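PDB 5KVB: gamma-hexachlorocyclohexane dehydrochlorinase from Novosphingobium barchaimii LL02, which probably converts the pollutant lindane (gamma-hexachlorocyclohexane) to a tetrachlorocyclohexadiene by two successive 1,2-anti dehydrochlorinations. Local coordinates for residues A15-A18 with A19-L23; Q27-G30 with V31-Q35; N69-W72 with P73-D77; Y124-D128 with G129-F133. All coordinates share one frame; numbering follows the deposited sequence. Where two conformers were deposited one is given.

All four contacts are local, joining residues that adjoin in the chain, so they follow in series and none nests in or crosses another. From the N terminus, contact 1 spans successive turns in the first half of helix 10-33 and contact 2 is the end of that same helix, where Asp32 sits. Contact 3 closes the corner between helix 59-71 and strand 75-89, and touches contact 2 through Trp72 and Trp75. Contact 4 closes the hairpin between strands 113-127 and 130-145, on which contact 1 rests through Ser16 and Ile20. Contacts 3 and 4 lie at far ends of the same mixed sheet, their centres about 30 Å apart.

Contact 1: residues A15-A18 with A19-L23; sequences ASRA and AIQDL
The polar ends of Arg17 and Gln21, one helical turn apart, are bridged by a shared water. It lies at the edge of the Arg17 guanidinium, in its plane, and accepts from Arg17 NE at 2.8 Å. The same water accepts from Gln21 NE2 at 3.1 Å, so it spans the gap between guanidinium and amide. A bend at chi3 (56°) in the Arg17 chain turns NE to that side. Gln21 runs extended beyond CG, and its amide lies back along the preceding turn, with NE2 3.9 Å from Arg17 CB. Beneath this pair the backbone is regular alpha helix. Four successive i to i+4 bonds, from Ala19 N to Ala15 O through Asp22 N to Ala18 O, tie the two segments together, and Ile20 CG1 packs 3.3 Å from Ser16 O.

The charged ends reach other chains: Arg17 NH1 makes a salt bridge to Asp22 of the third subunit, and Asp22 OD2 makes the equivalent one to Arg17 of the second, against which Ala18 also packs. Repeated round the assembly, these bridges help join the three subunits. Ser16 OG bonds to Asp12 O within the same helix.

Helix 10-33 lies across the curved sheet of this NTF2-like fold. Arg17 and Ser16 touch Phe89 and Gln21 meets Leu85, both on strand 75-89, while Ile20 rests on Leu87 of that strand and on Tyr124 and Trp131 of the hairpin strands.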
loop_
_atom_site.group_PDB
_atom_site.type_symbol
_atom_site.label_atom_id
_atom_site.label_comp_id
_atom_site.label_asym_id
_atom_site.label_seq_id
_atom_site.Cartn_x
_atom_site.Cartn_y
_atom_site.Cartn_z
ATOM N N ALA A 15 20.198 2.229 0.392
ATOM C CA ALA A 15 20.313 0.821 0.769
ATOM C C ALA A 15 19.709 0.563 2.152
ATOM O O ALA A 15 19.018 -0.448 2.363
ATOM C CB ALA A 15 21.779 0.382 0.720
ATOM N N SER A 16 19.913 1.501 3.073
ATOM C CA SER A 16 19.338 1.391 4.412
ATOM C C SER A 16 17.815 1.436 4.368
ATOM O O SER A 16 17.146 0.598 4.994
ATOM C CB SER A 16 19.868 2.495 5.334
ATOM O OG SER A 16 21.268 2.331 5.577
ATOM N N ARG A 17 17.266 2.383 3.612
ATOM C CA ARG A 17 15.810 2.464 3.464
ATOM C C ARG A 17 15.238 1.170 2.893
ATOM O O ARG A 17 14.202 0.701 3.361
ATOM C CB ARG A 17 15.423 3.662 2.577
ATOM C CG ARG A 17 15.641 5.028 3.251
ATOM C CD ARG A 17 15.527 6.200 2.278
ATOM N NE ARG A 17 14.250 6.241 1.561
ATOM C CZ ARG A 17 13.329 7.193 1.679
ATOM N NH1 ARG A 17 13.506 8.204 2.520
ATOM N NH2 ARG A 17 12.222 7.130 0.938
ATOM N N ALA A 18 15.899 0.576 1.899
ATOM C CA ALA A 18 15.408 -0.675 1.322
ATOM C C ALA A 18 15.426 -1.816 2.336
ATOM O O ALA A 18 14.471 -2.592 2.435
ATOM C CB ALA A 18 16.230 -1.036 0.076
ATOM N N ALA A 19 16.505 -1.913 3.103
ATOM C CA ALA A 19 16.605 -2.950 4.120
ATOM C C ALA A 19 15.486 -2.786 5.154
ATOM O O ALA A 19 14.869 -3.777 5.577
ATOM C CB ALA A 19 17.964 -2.912 4.785
ATOM N N ILE A 20 15.195 -1.543 5.544
ATOM C CA ILE A 20 14.206 -1.297 6.587
ATOM C C ILE A 20 12.791 -1.535 6.046
ATOM O O ILE A 20 11.957 -2.127 6.733
ATOM C CB ILE A 20 14.393 0.117 7.161
ATOM C CG1 ILE A 20 15.712 0.171 7.957
ATOM C CG2 ILE A 20 13.206 0.518 8.039
ATOM C CD1 ILE A 20 16.169 1.589 8.280
ATOM N N GLN A 21 12.531 -1.124 4.803
ATOM C CA GLN A 21 11.247 -1.420 4.164
ATOM C C GLN A 21 10.999 -2.942 4.107
ATOM O O GLN A 21 9.893 -3.405 4.391
ATOM C CB GLN A 21 11.192 -0.772 2.771
ATOM C CG GLN A 21 11.150 0.767 2.831
ATOM C CD GLN A 21 11.706 1.436 1.578
ATOM O OE1 GLN A 21 12.136 0.773 0.632
ATOM N NE2 GLN A 21 11.710 2.763 1.577
ATOM N N ASP A 22 12.035 -3.726 3.822
ATOM C CA ASP A 22 11.930 -5.188 3.852
ATOM C C ASP A 22 11.672 -5.734 5.273
ATOM O O ASP A 22 10.855 -6.646 5.443
ATOM C CB ASP A 22 13.196 -5.850 3.265
ATOM C CG ASP A 22 13.316 -5.706 1.746
ATOM O OD1 ASP A 22 12.345 -5.325 1.074
ATOM O OD2 ASP A 22 14.421 -6.006 1.239
ATOM N N LEU A 23 12.342 -5.192 6.292
ATOM C CA LEU A 23 12.080 -5.620 7.681
ATOM C C LEU A 23 10.613 -5.445 8.028
ATOM O O LEU A 23 9.973 -6.338 8.616
ATOM C CB LEU A 23 12.937 -4.822 8.680
ATOM C CG LEU A 23 14.444 -5.093 8.650
ATOM C CD1 LEU A 23 15.162 -4.021 9.462
ATOM C CD2 LEU A 23 14.766 -6.481 9.219
HETATM O O HOH W 1 13.546 4.312 -0.354
#

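Contact 2: residues Q27-G30 with V31-Q35; sequences QLIG and VDKRQ
Ile29 and Gly30 meet Lys33 and Gln35 where helix 10-33 ends in a Schellman-like turn: Arg34 takes positive phi, and Gln35 N reaches back five residues to Gly30 O in the 6→1 bond, but the inner bond of the motif is not made. Before that, the backbone holds ordinary i to i+4 bonds, among them Lys33 N to Ile29 O at 2.8 Å.

The side-chain packing contacts lie along the helix surface. Val31 CG2 stands beside the Gln27 side chain, 3.6 Å from NE2, because Gln27 CG is anti to the backbone N (chi1 -165°) and the chain then bends at chi2. Ile29 CG2 touches Lys33 CD at 4.1 Å and Gln35 OE1 at 3.8 Å.

Of the polar contacts, one water donates to Leu28 O at 2.8 Å and, weakly, to Asp32 OD1. That carboxylate oxygen also hydrogen-bonds His80 ND1, consistent with the catalytic pair expected from a close relative. With an alanine in place of Asp32, His80 would probably lose the hydrogen-bond partner at its ND1, and the water one of its two holds. Lys33 NZ makes a salt bridge to Asp100 of the second subunit.

At the helix end, Gln35 N meets Gly30 O at 3.1 Å in the carbonyl plane, on a lone pair.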
loop_
_atom_site.group_PDB
_atom_site.type_symbol
_atom_site.label_atom_id
_atom_site.label_comp_id
_atom_site.label_asym_id
_atom_site.label_seq_id
_atom_site.Cartn_x
_atom_site.Cartn_y
_atom_site.Cartn_z
ATOM N N GLN A 27 7.610 -8.215 8.902
ATOM C CA GLN A 27 6.796 -8.301 10.111
ATOM C C GLN A 27 5.352 -8.642 9.748
ATOM O O GLN A 27 4.755 -9.559 10.316
ATOM C CB GLN A 27 6.855 -6.987 10.908
ATOM C CG GLN A 27 6.326 -7.085 12.366
ATOM C CD GLN A 27 4.809 -7.030 12.498
ATOM O OE1 GLN A 27 4.109 -6.605 11.588
ATOM N NE2 GLN A 27 4.301 -7.450 13.657
ATOM N N LEU A 28 4.790 -7.902 8.799
ATOM C CA LEU A 28 3.392 -8.107 8.419
ATOM C C LEU A 28 3.179 -9.485 7.789
ATOM O O LEU A 28 2.243 -10.205 8.149
ATOM C CB LEU A 28 2.926 -7.008 7.456
ATOM C CG LEU A 28 2.429 -5.697 8.079
ATOM C CD1 LEU A 28 3.545 -4.944 8.781
ATOM C CD2 LEU A 28 1.758 -4.803 7.047
ATOM N N ILE A 29 4.044 -9.849 6.848
ATOM C CA ILE A 29 3.941 -11.143 6.166
ATOM C C ILE A 29 4.143 -12.307 7.152
ATOM O O ILE A 29 3.408 -13.298 7.125
ATOM C CB ILE A 29 4.971 -11.232 5.005
ATOM C CG1 ILE A 29 4.642 -10.217 3.901
ATOM C CG2 ILE A 29 5.008 -12.634 4.390
ATOM C CD1 ILE A 29 5.820 -9.913 2.980
ATOM N N GLY A 30 5.103 -12.165 8.058
ATOM C CA GLY A 30 5.374 -13.216 9.034
ATOM C C GLY A 30 4.190 -13.458 9.951
ATOM O O GLY A 30 3.833 -14.606 10.219
ATOM N N VAL A 31 3.541 -12.391 10.406
ATOM C CA VAL A 31 2.375 -12.549 11.281
ATOM C C VAL A 31 1.156 -13.108 10.514
ATOM O O VAL A 31 0.402 -13.942 11.037
ATOM C CB VAL A 31 2.018 -11.208 11.970
ATOM C CG1 VAL A 31 0.668 -11.286 12.669
ATOM C CG2 VAL A 31 3.098 -10.818 12.965
ATOM N N ASP A 32 0.974 -12.678 9.268
ATOM C CA ASP A 32 -0.183 -13.097 8.472
ATOM C C ASP A 32 -0.091 -14.530 7.955
ATOM O O ASP A 32 -1.083 -15.267 7.964
ATOM C CB ASP A 32 -0.377 -12.173 7.266
ATOM C CG ASP A 32 -0.894 -10.800 7.647
ATOM O OD1 ASP A 32 -1.428 -10.645 8.769
ATOM O OD2 ASP A 32 -0.790 -9.875 6.810
ATOM N N LYS A 33 1.088 -14.897 7.471
ATOM C CA LYS A 33 1.316 -16.211 6.868
ATOM C C LYS A 33 1.739 -17.215 7.939
ATOM O O LYS A 33 1.930 -18.399 7.647
ATOM C CB LYS A 33 2.383 -16.126 5.753
ATOM C CG LYS A 33 1.888 -15.629 4.381
ATOM C CD LYS A 33 1.211 -14.267 4.434
ATOM C CE LYS A 33 0.928 -13.735 3.032
ATOM N NZ LYS A 33 0.013 -12.554 3.103
ATOM N N ARG A 34 1.888 -16.728 9.173
ATOM C CA ARG A 34 2.350 -17.539 10.305
ATOM C C ARG A 34 3.666 -18.246 9.941
ATOM O O ARG A 34 3.812 -19.463 10.106
ATOM C CB ARG A 34 1.240 -18.521 10.741
ATOM C CG ARG A 34 -0.074 -17.801 11.032
ATOM C CD ARG A 34 -1.083 -18.634 11.815
ATOM N NE ARG A 34 -2.242 -17.813 12.160
ATOM C CZ ARG A 34 -3.296 -18.235 12.852
ATOM N NH1 ARG A 34 -3.356 -19.487 13.285
ATOM N NH2 ARG A 34 -4.289 -17.398 13.113
ATOM N N GLN A 35 4.619 -17.455 9.435
ATOM C CA GLN A 35 5.972 -17.899 9.109
ATOM C C GLN A 35 6.933 -17.533 10.235
ATOM O O GLN A 35 7.397 -16.392 10.335
ATOM C CB GLN A 35 6.459 -17.278 7.788
ATOM C CG GLN A 35 5.682 -17.736 6.558
ATOM C CD GLN A 35 5.991 -16.925 5.302
ATOM O OE1 GLN A 35 6.720 -15.928 5.343
ATOM N NE2 GLN A 35 5.418 -17.346 4.180
HETATM O O HOH W 2 0.538 -8.911 9.953
#

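Contact 3: residues N69-W72 with P73-D77; sequences NVVW and PRWHD
Val71 and Trp75 form the tight part of a helix-to-strand corner, in which the end of helix 59-71 turns into strand 75-89. Two overlapping i to i+3 bonds draw the chain round: Arg74 N to Val71 O, and Trp75 N to Trp72 O at 3.1 Å. The indole of Trp75 presents its edge to Val71, with CD1 3.2 Å from Val71 O, which lies in the ring plane. Val71 CG1 adds an apolar touch on CD1 at 4.1 Å. Phe78 meets the Trp75 ring edge-to-face, and Ile114 and Ile116 pack on it from strand 113-127. A serine in place of Trp75 would probably leave a gap between Val71 and these residues and take away the ring that Phe78 packs on.

The other side, with Arg74 and Pro73 exposed, faces solvent. Val70 and Arg74 run alongside each other, the arginine chain extended from CG to NE, and Val70 CG1 sits 3.6 Å above the centre of one guanidinium face. A water donates to Val70 O at 2.7 Å and accepts a weak bond from Arg74 NE. Pro73 lays CD 3.6 Å from Trp72 CB; the indole of Trp72 itself turns inward, where NE1 bonds Val31 O at the end of helix 10-33.

In the first of the turn bonds, Arg74 N meets Val71 O at 2.9 Å from above the carbonyl plane, 47° out of it, with the N-H bent to 142°.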
loop_
_atom_site.group_PDB
_atom_site.type_symbol
_atom_site.label_atom_id
_atom_site.label_comp_id
_atom_site.label_asym_id
_atom_site.label_seq_id
_atom_site.Cartn_x
_atom_site.Cartn_y
_atom_site.Cartn_z
ATOM N N ASN A 69 0.592 -17.278 21.470
ATOM C CA ASN A 69 -0.191 -17.426 22.701
ATOM C C ASN A 69 -1.315 -16.402 22.879
ATOM O O ASN A 69 -2.326 -16.697 23.514
ATOM C CB ASN A 69 0.743 -17.369 23.915
ATOM C CG ASN A 69 1.745 -18.507 23.934
ATOM O OD1 ASN A 69 1.385 -19.673 23.770
ATOM N ND2 ASN A 69 3.011 -18.170 24.123
ATOM N N VAL A 70 -1.142 -15.205 22.331
ATOM C CA VAL A 70 -2.147 -14.159 22.482
ATOM C C VAL A 70 -2.895 -13.895 21.175
ATOM O O VAL A 70 -4.122 -13.912 21.156
ATOM C CB VAL A 70 -1.526 -12.833 22.986
ATOM C CG1 VAL A 70 -2.603 -11.781 23.180
ATOM C CG2 VAL A 70 -0.763 -13.054 24.281
ATOM N N VAL A 71 -2.173 -13.663 20.081
ATOM C CA VAL A 71 -2.832 -13.198 18.861
ATOM C C VAL A 71 -3.440 -14.318 18.020
ATOM O O VAL A 71 -4.657 -14.325 17.802
ATOM C CB VAL A 71 -1.867 -12.383 17.985
ATOM C CG1 VAL A 71 -2.577 -11.906 16.729
ATOM C CG2 VAL A 71 -1.328 -11.195 18.775
ATOM N N TRP A 72 -2.623 -15.254 17.545
ATOM C CA TRP A 72 -3.114 -16.282 16.619
ATOM C C TRP A 72 -4.286 -17.116 17.179
ATOM O O TRP A 72 -5.220 -17.409 16.439
ATOM C CB TRP A 72 -1.971 -17.209 16.159
ATOM C CG TRP A 72 -0.945 -16.531 15.228
ATOM C CD1 TRP A 72 -1.127 -15.379 14.517
ATOM C CD2 TRP A 72 0.389 -16.978 14.921
ATOM N NE1 TRP A 72 0.004 -15.080 13.794
ATOM C CE2 TRP A 72 0.950 -16.043 14.026
ATOM C CE3 TRP A 72 1.165 -18.071 15.322
ATOM C CZ2 TRP A 72 2.245 -16.172 13.518
ATOM C CZ3 TRP A 72 2.453 -18.198 14.814
ATOM C CH2 TRP A 72 2.978 -17.253 13.924
ATOM N N PRO A 73 -4.269 -17.481 18.479
ATOM C CA PRO A 73 -5.448 -18.242 18.940
ATOM C C PRO A 73 -6.762 -17.460 18.884
ATOM O O PRO A 73 -7.833 -18.086 18.878
ATOM C CB PRO A 73 -5.104 -18.585 20.394
ATOM C CG PRO A 73 -3.628 -18.516 20.474
ATOM C CD PRO A 73 -3.215 -17.433 19.508
ATOM N N ARG A 74 -6.700 -16.132 18.849
ATOM C CA ARG A 74 -7.914 -15.320 18.809
ATOM C C ARG A 74 -8.531 -15.232 17.417
ATOM O O ARG A 74 -9.669 -14.803 17.287
ATOM C CB ARG A 74 -7.644 -13.899 19.301
ATOM C CG ARG A 74 -7.312 -13.748 20.772
ATOM C CD ARG A 74 -6.865 -12.314 21.025
ATOM N NE ARG A 74 -6.655 -12.016 22.437
ATOM C CZ ARG A 74 -6.166 -10.864 22.885
ATOM N NH1 ARG A 74 -5.832 -9.907 22.028
ATOM N NH2 ARG A 74 -6.007 -10.669 24.187
ATOM N N TRP A 75 -7.773 -15.606 16.384
ATOM C CA TRP A 75 -8.209 -15.418 14.998
ATOM C C TRP A 75 -8.145 -16.703 14.163
ATOM O O TRP A 75 -7.178 -17.476 14.246
ATOM C CB TRP A 75 -7.348 -14.338 14.306
ATOM C CG TRP A 75 -7.348 -12.978 14.953
ATOM C CD1 TRP A 75 -6.553 -12.559 15.980
ATOM C CD2 TRP A 75 -8.161 -11.850 14.591
ATOM N NE1 TRP A 75 -6.822 -11.246 16.282
ATOM C CE2 TRP A 75 -7.809 -10.789 15.449
ATOM C CE3 TRP A 75 -9.153 -11.637 13.625
ATOM C CZ2 TRP A 75 -8.413 -9.532 15.374
ATOM C CZ3 TRP A 75 -9.755 -10.386 13.553
ATOM C CH2 TRP A 75 -9.383 -9.351 14.426
ATOM N N HIS A 76 -9.171 -16.935 13.348
ATOM C CA HIS A 76 -9.104 -17.989 12.341
ATOM C C HIS A 76 -8.045 -17.629 11.304
ATOM O O HIS A 76 -7.255 -18.479 10.883
ATOM C CB HIS A 76 -10.459 -18.200 11.650
ATOM C CG HIS A 76 -11.522 -18.771 12.541
ATOM N ND1 HIS A 76 -11.409 -20.006 13.144
ATOM C CD2 HIS A 76 -12.732 -18.285 12.902
ATOM C CE1 HIS A 76 -12.498 -20.247 13.854
ATOM N NE2 HIS A 76 -13.317 -19.220 13.724
ATOM N N ASP A 77 -8.047 -16.360 10.898
ATOM C CA ASP A 77 -7.078 -15.847 9.940
ATOM C C ASP A 77 -7.260 -14.339 9.829
ATOM O O ASP A 77 -8.294 -13.809 10.229
ATOM C CB ASP A 77 -7.264 -16.497 8.569
ATOM C CG ASP A 77 -8.519 -16.027 7.881
ATOM O OD1 ASP A 77 -9.601 -16.583 8.160
ATOM O OD2 ASP A 77 -8.427 -15.072 7.079
HETATM O O HOH W 3 -5.453 -14.351 23.466
#

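Contact 4: residues Y124-D128 with G129-F133; sequences YERRD and GVWKF
Arg126 CG, in one of the residue's two deposited conformers, is anti to the backbone N (chi1 174°), whereas Trp131 carries its indole beside its own N (chi1 -68°), and together these torsions lay the arginine chain over one face of the indole. The two residues are a non-hydrogen-bonded pair in a beta hairpin whose strands, 113-127 and 130-145, join through a tight type I' turn from Arg127 to Val130. Arg126 CB makes a CH-pi contact, 3.6 Å from the centroid of the six-membered ring of Trp131. Farther out the guanidinium follows, with Trp131 CZ2 under one of its faces, offset toward the rim. Its nitrogens are tied down by Asp12, Asp93 and Ala92 O.

Farther from the turn, Tyr124 and Phe133 run side by side. Tyr124 CE2 lies over the centre of the Phe133 ring, with the two planes 48° apart, and Tyr24 of helix 10-33 packs on Tyr124. In the turn, Gly129 has backbone angles that would jam a side chain against the carbonyl oxygen of Asp128.

Between these two pairs, Glu125 and Lys132 exchange two backbone bonds; nearer the turn, Arg127 N meets Val130 O at 2.9 Å. On the sheet face opposite Trp131, in one of the two deposited conformers of Glu125, Arg127 grips Glu125 side-on: NH2 at 2.8 Å and NE at 3.1 Å both donate to Glu125 OE1.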
loop_
_atom_site.group_PDB
_atom_site.type_symbol
_atom_site.label_atom_id
_atom_site.label_comp_id
_atom_site.label_asym_id
_atom_site.label_seq_id
_atom_site.Cartn_x
_atom_site.Cartn_y
_atom_site.Cartn_z
ATOM N N TYR A 124 14.396 1.260 14.270
ATOM C CA TYR A 124 15.384 0.324 13.727
ATOM C C TYR A 124 16.771 0.797 14.119
ATOM O O TYR A 124 17.038 1.999 14.130
ATOM C CB TYR A 124 15.266 0.227 12.199
ATOM C CG TYR A 124 13.835 0.038 11.746
ATOM C CD1 TYR A 124 12.999 1.132 11.559
ATOM C CD2 TYR A 124 13.315 -1.241 11.544
ATOM C CE1 TYR A 124 11.674 0.957 11.179
ATOM C CE2 TYR A 124 11.984 -1.425 11.161
ATOM C CZ TYR A 124 11.187 -0.317 10.975
ATOM O OH TYR A 124 9.870 -0.470 10.614
ATOM N N GLU A 125 17.637 -0.148 14.469
ATOM C CA GLU A 125 19.022 0.165 14.799
ATOM C C GLU A 125 19.974 -0.601 13.896
ATOM O O GLU A 125 19.712 -1.752 13.537
ATOM C CB GLU A 125 19.329 -0.155 16.269
ATOM C CG GLU A 125 18.644 0.776 17.255
ATOM C CD GLU A 125 19.122 0.583 18.686
ATOM O OE1 GLU A 125 19.985 -0.292 18.923
ATOM O OE2 GLU A 125 18.637 1.319 19.573
ATOM N N ARG A 126 21.076 0.058 13.410
ATOM C CA ARG A 126 22.145 -0.616 12.689
ATOM C C ARG A 126 23.270 -0.973 13.659
ATOM O O ARG A 126 23.802 -0.108 14.354
ATOM C CB ARG A 126 22.670 0.259 11.546
ATOM C CG ARG A 126 23.880 -0.328 10.838
ATOM C CD ARG A 126 23.991 0.181 9.410
ATOM N NE ARG A 126 24.059 1.635 9.336
ATOM C CZ ARG A 126 24.204 2.309 8.198
ATOM N NH1 ARG A 126 24.297 1.653 7.046
ATOM N NH2 ARG A 126 24.253 3.632 8.206
ATOM N N ARG A 127 23.604 -2.260 13.705
ATOM C CA ARG A 127 24.656 -2.771 14.585
ATOM C C ARG A 127 25.598 -3.630 13.767
ATOM O O ARG A 127 25.159 -4.553 13.082
ATOM C CB ARG A 127 24.059 -3.583 15.732
ATOM C CG ARG A 127 23.110 -2.793 16.601
ATOM C CD ARG A 127 22.559 -3.656 17.728
ATOM N NE ARG A 127 21.497 -2.977 18.469
ATOM C CZ ARG A 127 20.727 -3.560 19.387
ATOM N NH1 ARG A 127 20.896 -4.840 19.692
ATOM N NH2 ARG A 127 19.786 -2.852 19.999
ATOM N N ASP A 128 26.893 -3.316 13.845
ATOM C CA ASP A 128 27.910 -3.922 12.990
ATOM C C ASP A 128 27.448 -3.995 11.532
ATOM O O ASP A 128 27.593 -5.018 10.867
ATOM C CB ASP A 128 28.291 -5.307 13.512
ATOM C CG ASP A 128 29.193 -5.234 14.730
ATOM O OD1 ASP A 128 29.931 -4.234 14.863
ATOM O OD2 ASP A 128 29.161 -6.168 15.555
ATOM N N GLY A 129 26.860 -2.898 11.056
ATOM C CA GLY A 129 26.497 -2.773 9.657
ATOM C C GLY A 129 25.138 -3.311 9.231
ATOM O O GLY A 129 24.728 -3.103 8.096
ATOM N N VAL A 130 24.443 -3.994 10.138
ATOM C CA VAL A 130 23.191 -4.685 9.830
ATOM C C VAL A 130 22.002 -3.990 10.498
ATOM O O VAL A 130 22.090 -3.609 11.668
ATOM C CB VAL A 130 23.260 -6.159 10.302
ATOM C CG1 VAL A 130 21.931 -6.882 10.092
ATOM C CG2 VAL A 130 24.381 -6.890 9.584
ATOM N N TRP A 131 20.889 -3.831 9.764
ATOM C CA TRP A 131 19.647 -3.254 10.312
ATOM C C TRP A 131 18.677 -4.314 10.828
ATOM O O TRP A 131 18.420 -5.299 10.139
ATOM C CB TRP A 131 18.906 -2.423 9.242
ATOM C CG TRP A 131 19.599 -1.155 8.825
ATOM C CD1 TRP A 131 20.376 -0.978 7.711
ATOM C CD2 TRP A 131 19.560 0.111 9.492
ATOM N NE1 TRP A 131 20.832 0.314 7.652
ATOM C CE2 TRP A 131 20.357 1.005 8.736
ATOM C CE3 TRP A 131 18.958 0.571 10.666
ATOM C CZ2 TRP A 131 20.534 2.344 9.107
ATOM C CZ3 TRP A 131 19.139 1.908 11.034
ATOM C CH2 TRP A 131 19.919 2.774 10.257
ATOM N N LYS A 132 18.115 -4.089 12.019
ATOM C CA LYS A 132 16.970 -4.866 12.520
ATOM C C LYS A 132 16.052 -3.958 13.335
ATOM O O LYS A 132 16.445 -2.839 13.726
ATOM C CB LYS A 132 17.415 -6.077 13.380
ATOM C CG LYS A 132 18.099 -7.204 12.580
ATOM C CD LYS A 132 18.260 -8.491 13.394
ATOM C CE LYS A 132 19.040 -9.538 12.595
ATOM N NZ LYS A 132 19.001 -10.881 13.250
ATOM N N PHE A 133 14.826 -4.424 13.581
ATOM C CA PHE A 133 13.918 -3.745 14.528
ATOM C C PHE A 133 14.527 -3.607 15.911
ATOM O O PHE A 133 15.085 -4.586 16.438
ATOM C CB PHE A 133 12.619 -4.524 14.732
ATOM C CG PHE A 133 11.507 -4.241 13.749
ATOM C CD1 PHE A 133 10.536 -3.279 14.023
ATOM C CD2 PHE A 133 11.360 -5.031 12.621
ATOM C CE1 PHE A 133 9.459 -3.077 13.158
ATOM C CE2 PHE A 133 10.297 -4.831 11.745
ATOM C CZ PHE A 133 9.337 -3.856 12.011
HETATM O O HOH W 4 24.120 -1.638 6.100
#